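Local coordinates for putative glutathionylspermidine synthase (Methylobacillus flagellatus, PDB 3N6X), which is of unproven function but, as a putative glutathionylspermidine synthase with a circularly permuted ATP-grasp fold, probably acts as an ATP-dependent ligase, at residues Ala91-Lys96 with Leu335-Ile340; Met100-Val105 with Gly316-Lys321. One frame throughout, in Å; residues are numbered along the deposited sequence.

Contact 1 (Ala91-Lys96 with Leu335-Ile340); sequences AIQRVK and LGEEPI
Gln93 reaches from helix 81-105 into the loop 336-340 and binds it through both ends of its amide. As acceptor, Gln93 OE1 takes the backbone N-H of Ile340 at 2.9 Å; the C=O...N angle of 134° in the carbonyl plane puts that N-H on a lone pair. As donor, Gln93 NE2 serves two oxygens. Glu337 OE1 lies 2.8 Å from NE2, within the amide plane and nearly straight (N-H...O 177°), and is approached on its anti side. The second, Glu338 O, is 3.1 Å from NE2, with the donor standing above that carbonyl's plane. Three bonds therefore fix the rotation of the amide. CG is anti to the backbone N (chi1 177°), and the chain, extended beyond CG, carries the amide to the loop. This is a helix-to-loop contact at the surface of the ATP-grasp protein, where the chain leaves helix 327-335 through Gly336, with positive phi, and heads for strand 342-343. Leu335 lays CD1 3.7 Å from Gln93 CG, its side chain crossing that of Gln93 obliquely, while Ile340 CG1 passes 3.7 Å from Gln93 OE1. The carboxylate of Glu338 turns instead to Arg332, with which it forms a salt bridge.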
# COMPACT_ATOMS: atom_id res chain seq x y z
N ALA A 91 -6.21 -9.51 -5.79
CA ALA A 91 -5.45 -8.25 -5.93
C ALA A 91 -5.11 -7.94 -7.39
O ALA A 91 -5.26 -6.79 -7.81
CB ALA A 91 -4.17 -8.32 -5.08
N ILE A 92 -4.73 -8.97 -8.18
CA ILE A 92 -4.42 -8.80 -9.62
C ILE A 92 -5.67 -8.37 -10.39
O ILE A 92 -5.61 -7.48 -11.24
CB ILE A 92 -3.77 -10.09 -10.21
CG1 ILE A 92 -2.32 -10.26 -9.71
CG2 ILE A 92 -3.82 -10.10 -11.77
CD1 ILE A 92 -1.73 -11.69 -9.89
N GLN A 93 -6.83 -9.00 -10.07
CA GLN A 93 -8.11 -8.70 -10.72
C GLN A 93 -8.47 -7.23 -10.50
O GLN A 93 -8.82 -6.54 -11.45
CB GLN A 93 -9.22 -9.62 -10.18
CG GLN A 93 -10.60 -9.30 -10.77
CD GLN A 93 -11.71 -9.88 -9.97
OE1 GLN A 93 -11.93 -9.54 -8.81
NE2 GLN A 93 -12.48 -10.73 -10.60
N ARG A 94 -8.35 -6.76 -9.23
CA ARG A 94 -8.67 -5.40 -8.83
C ARG A 94 -7.76 -4.39 -9.51
O ARG A 94 -8.25 -3.40 -10.06
CB ARG A 94 -8.57 -5.27 -7.30
CG ARG A 94 -9.13 -3.97 -6.77
CD ARG A 94 -9.05 -3.89 -5.26
NE ARG A 94 -9.56 -2.60 -4.77
CZ ARG A 94 -10.78 -2.41 -4.29
NH1 ARG A 94 -11.65 -3.42 -4.23
NH2 ARG A 94 -11.16 -1.21 -3.87
N VAL A 95 -6.45 -4.65 -9.53
CA VAL A 95 -5.47 -3.77 -10.15
C VAL A 95 -5.61 -3.73 -11.67
O VAL A 95 -5.51 -2.65 -12.25
CB VAL A 95 -4.03 -4.08 -9.65
CG1 VAL A 95 -2.97 -3.34 -10.48
CG2 VAL A 95 -3.90 -3.73 -8.18
N LYS A 96 -5.99 -4.87 -12.31
CA LYS A 96 -6.24 -4.85 -13.76
C LYS A 96 -7.40 -3.92 -14.09
O LYS A 96 -7.29 -3.11 -15.00
CB LYS A 96 -6.50 -6.25 -14.33
CG LYS A 96 -5.22 -7.08 -14.50
CD LYS A 96 -5.55 -8.53 -14.86
CE LYS A 96 -4.34 -9.28 -15.38
NZ LYS A 96 -4.65 -10.72 -15.61
N LEU A 335 -13.83 -6.35 -16.87
CA LEU A 335 -13.39 -7.74 -16.91
C LEU A 335 -14.52 -8.74 -17.09
O LEU A 335 -14.25 -9.91 -17.34
CB LEU A 335 -12.58 -8.07 -15.65
CG LEU A 335 -11.35 -7.19 -15.39
CD1 LEU A 335 -10.82 -7.41 -13.99
CD2 LEU A 335 -10.25 -7.47 -16.41
N GLY A 336 -15.78 -8.28 -16.95
CA GLY A 336 -16.95 -9.14 -17.04
C GLY A 336 -16.96 -10.22 -15.97
O GLY A 336 -17.45 -11.33 -16.21
N GLU A 337 -16.41 -9.90 -14.78
CA GLU A 337 -16.26 -10.85 -13.68
C GLU A 337 -16.87 -10.28 -12.42
O GLU A 337 -16.98 -9.06 -12.28
CB GLU A 337 -14.77 -11.12 -13.40
CG GLU A 337 -14.00 -11.77 -14.53
CD GLU A 337 -12.50 -11.90 -14.29
OE1 GLU A 337 -12.00 -11.41 -13.24
OE2 GLU A 337 -11.82 -12.49 -15.15
N GLU A 338 -17.14 -11.15 -11.45
CA GLU A 338 -17.56 -10.74 -10.12
C GLU A 338 -16.31 -10.45 -9.28
O GLU A 338 -15.31 -11.18 -9.39
CB GLU A 338 -18.41 -11.85 -9.46
CG GLU A 338 -19.89 -11.79 -9.84
CD GLU A 338 -20.57 -10.49 -9.47
OE1 GLU A 338 -20.71 -10.21 -8.25
OE2 GLU A 338 -20.93 -9.72 -10.39
N PRO A 339 -16.31 -9.39 -8.43
CA PRO A 339 -15.12 -9.10 -7.61
C PRO A 339 -14.75 -10.25 -6.68
O PRO A 339 -15.61 -10.76 -5.96
CB PRO A 339 -15.53 -7.85 -6.82
CG PRO A 339 -16.63 -7.24 -7.61
CD PRO A 339 -17.37 -8.39 -8.20
N ILE A 340 -13.46 -10.65 -6.67
CA ILE A 340 -12.97 -11.70 -5.76
C ILE A 340 -12.87 -11.13 -4.34
O ILE A 340 -13.33 -11.75 -3.38
CB ILE A 340 -11.61 -12.30 -6.26
CG1 ILE A 340 -11.77 -13.04 -7.61
CG2 ILE A 340 -10.95 -13.21 -5.17
CD1 ILE A 340 -10.46 -13.23 -8.38

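Contact 2 (Met100-Val105 with Gly316-Lys321); sequences MFLHDV and GVADDK
The Phe101 ring meets Val317 and Ala318 at its edge, not over a face: Ala318 CB sits 4.0 Å from CD2, and Val317 O lies 4.3 Å from CE2, both near the ring plane. Phe101 CG is anti to the backbone N (chi1 167°), from where the ring extends to Ala318; Met330 and Tyr334 of helix 327-335 and Ile121 also touch Phe101. Beside the ring, Leu102 supplies the closest approaches. Its CD2 is 3.6 Å from Val317 CG1 and 3.7 Å from Ala318 CB, and CG and CD1 each come to 3.8 Å from that same Ala318 CB, so the branched end of Leu102, CG with both methyls, touches that methyl. The Leu102 and Val317 side chains run past each other in opposite directions, whereas Val105 and Val317 meet tip to tip, CG2 to CG1 at 4.2 Å. An alanine at Leu102 would probably leave Ala318 CB and Val317 CG1 without their nearest apolar neighbours and open a gap between the two helices. No hydrogen bond crosses; apart from Val317 O at the ring edge, the touching atoms are carbons of five buried residues. The contact thus joins the C-terminal turns of helix 81-105 to the short, weakly bonded helix 316-319, with helix 327-335 against Phe101, Tyr141 against Leu102, and Leu164, which follows strand 157-163, against Ala318.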
# COMPACT_ATOMS: atom_id res chain seq x y z
N MSE A 100 -7.40 -0.46 -16.29
CA MSE A 100 -8.31 -0.34 -17.42
C MSE A 100 -9.26 0.86 -17.24
O MSE A 100 -9.56 1.56 -18.20
CB MSE A 100 -9.09 -1.63 -17.62
CG MSE A 100 -8.20 -2.76 -18.09
SE MSE A 100 -9.14 -4.41 -18.25
CE MSE A 100 -9.97 -4.05 -19.97
N PHE A 101 -9.65 1.15 -15.98
CA PHE A 101 -10.45 2.32 -15.64
C PHE A 101 -9.69 3.60 -15.98
O PHE A 101 -10.25 4.49 -16.63
CB PHE A 101 -10.84 2.32 -14.14
CG PHE A 101 -11.39 3.64 -13.67
CD1 PHE A 101 -12.65 4.07 -14.07
CD2 PHE A 101 -10.63 4.47 -12.85
CE1 PHE A 101 -13.15 5.32 -13.66
CE2 PHE A 101 -11.12 5.72 -12.44
CZ PHE A 101 -12.38 6.13 -12.84
N LEU A 102 -8.39 3.66 -15.60
CA LEU A 102 -7.51 4.82 -15.86
C LEU A 102 -7.29 5.06 -17.36
O LEU A 102 -7.37 6.19 -17.80
CB LEU A 102 -6.18 4.70 -15.09
CG LEU A 102 -6.30 4.97 -13.58
CD1 LEU A 102 -5.11 4.40 -12.82
CD2 LEU A 102 -6.49 6.48 -13.29
N HIS A 103 -7.11 4.00 -18.14
CA HIS A 103 -7.04 4.13 -19.59
C HIS A 103 -8.39 4.66 -20.12
O HIS A 103 -8.41 5.53 -20.99
CB HIS A 103 -6.69 2.78 -20.25
CG HIS A 103 -6.72 2.84 -21.74
ND1 HIS A 103 -5.63 3.29 -22.46
CD2 HIS A 103 -7.75 2.61 -22.59
CE1 HIS A 103 -6.01 3.28 -23.73
NE2 HIS A 103 -7.28 2.88 -23.86
N ASP A 104 -9.50 4.14 -19.60
CA ASP A 104 -10.83 4.56 -20.04
C ASP A 104 -11.14 6.05 -19.75
O ASP A 104 -11.56 6.76 -20.67
CB ASP A 104 -11.91 3.64 -19.47
CG ASP A 104 -13.28 3.77 -20.11
OD1 ASP A 104 -13.35 4.10 -21.30
OD2 ASP A 104 -14.27 3.45 -19.44
N VAL A 105 -10.89 6.55 -18.48
CA VAL A 105 -11.18 7.96 -18.13
C VAL A 105 -10.42 8.97 -18.96
O VAL A 105 -10.87 10.12 -19.08
CB VAL A 105 -11.06 8.33 -16.63
CG1 VAL A 105 -12.25 7.83 -15.87
CG2 VAL A 105 -9.75 7.86 -16.02
N GLY A 316 -4.23 9.37 -9.46
CA GLY A 316 -4.94 9.78 -8.26
C GLY A 316 -6.46 9.72 -8.36
O GLY A 316 -7.14 9.60 -7.34
N VAL A 317 -7.00 9.84 -9.59
CA VAL A 317 -8.44 9.78 -9.81
C VAL A 317 -9.00 8.37 -9.47
O VAL A 317 -10.17 8.26 -9.10
CB VAL A 317 -8.84 10.29 -11.22
CG1 VAL A 317 -8.42 9.31 -12.32
CG2 VAL A 317 -10.33 10.58 -11.30
N ALA A 318 -8.16 7.32 -9.54
CA ALA A 318 -8.59 5.93 -9.28
C ALA A 318 -8.53 5.52 -7.79
O ALA A 318 -9.28 4.64 -7.37
CB ALA A 318 -7.80 4.96 -10.13
N ASP A 319 -7.64 6.13 -6.99
CA ASP A 319 -7.57 5.77 -5.58
C ASP A 319 -8.11 6.85 -4.65
O ASP A 319 -8.02 6.70 -3.43
CB ASP A 319 -6.15 5.32 -5.19
CG ASP A 319 -5.11 6.42 -5.23
OD1 ASP A 319 -5.43 7.52 -5.72
OD2 ASP A 319 -3.96 6.16 -4.81
N ASP A 320 -8.72 7.92 -5.21
CA ASP A 320 -9.42 8.94 -4.43
C ASP A 320 -10.61 8.31 -3.68
O ASP A 320 -11.28 7.41 -4.20
CB ASP A 320 -9.93 10.07 -5.34
CG ASP A 320 -10.56 11.21 -4.57
OD1 ASP A 320 -9.81 12.06 -4.05
OD2 ASP A 320 -11.80 11.19 -4.40
N LYS A 321 -10.88 8.79 -2.46
CA LYS A 321 -11.96 8.29 -1.60
C LYS A 321 -13.34 8.24 -2.30
O LYS A 321 -14.11 7.31 -2.05
CB LYS A 321 -12.00 9.07 -0.25
CG LYS A 321 -13.09 10.16 -0.15
CD LYS A 321 -12.59 11.54 -0.55
CE LYS A 321 -13.29 12.65 0.21
NZ LYS A 321 -14.73 12.76 -0.15

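In the fold
Both contacts draw on helix 81-105, contact 1 from its middle and contact 2 from its C-terminal end, and their centres lie 14 Å apart. They meet directly, Leu335 CD2 packing 3.7 Å from the selenium of Met100 (atom SE). Along the chain, contact 2 is nested inside the loop that contact 1 closes, and helix 327-335 adjoins both. In character they differ: contact 1 is held mainly by hydrogen bonds and lies at the surface, contact 2 is apolar and buried. One glycerol, probably from the crystallisation liquor, lies about 3 Å from the Glu338 side chain; a different one is hydrogen-bonded to Asp319 OD2. No substrate or nucleotide position follows from them.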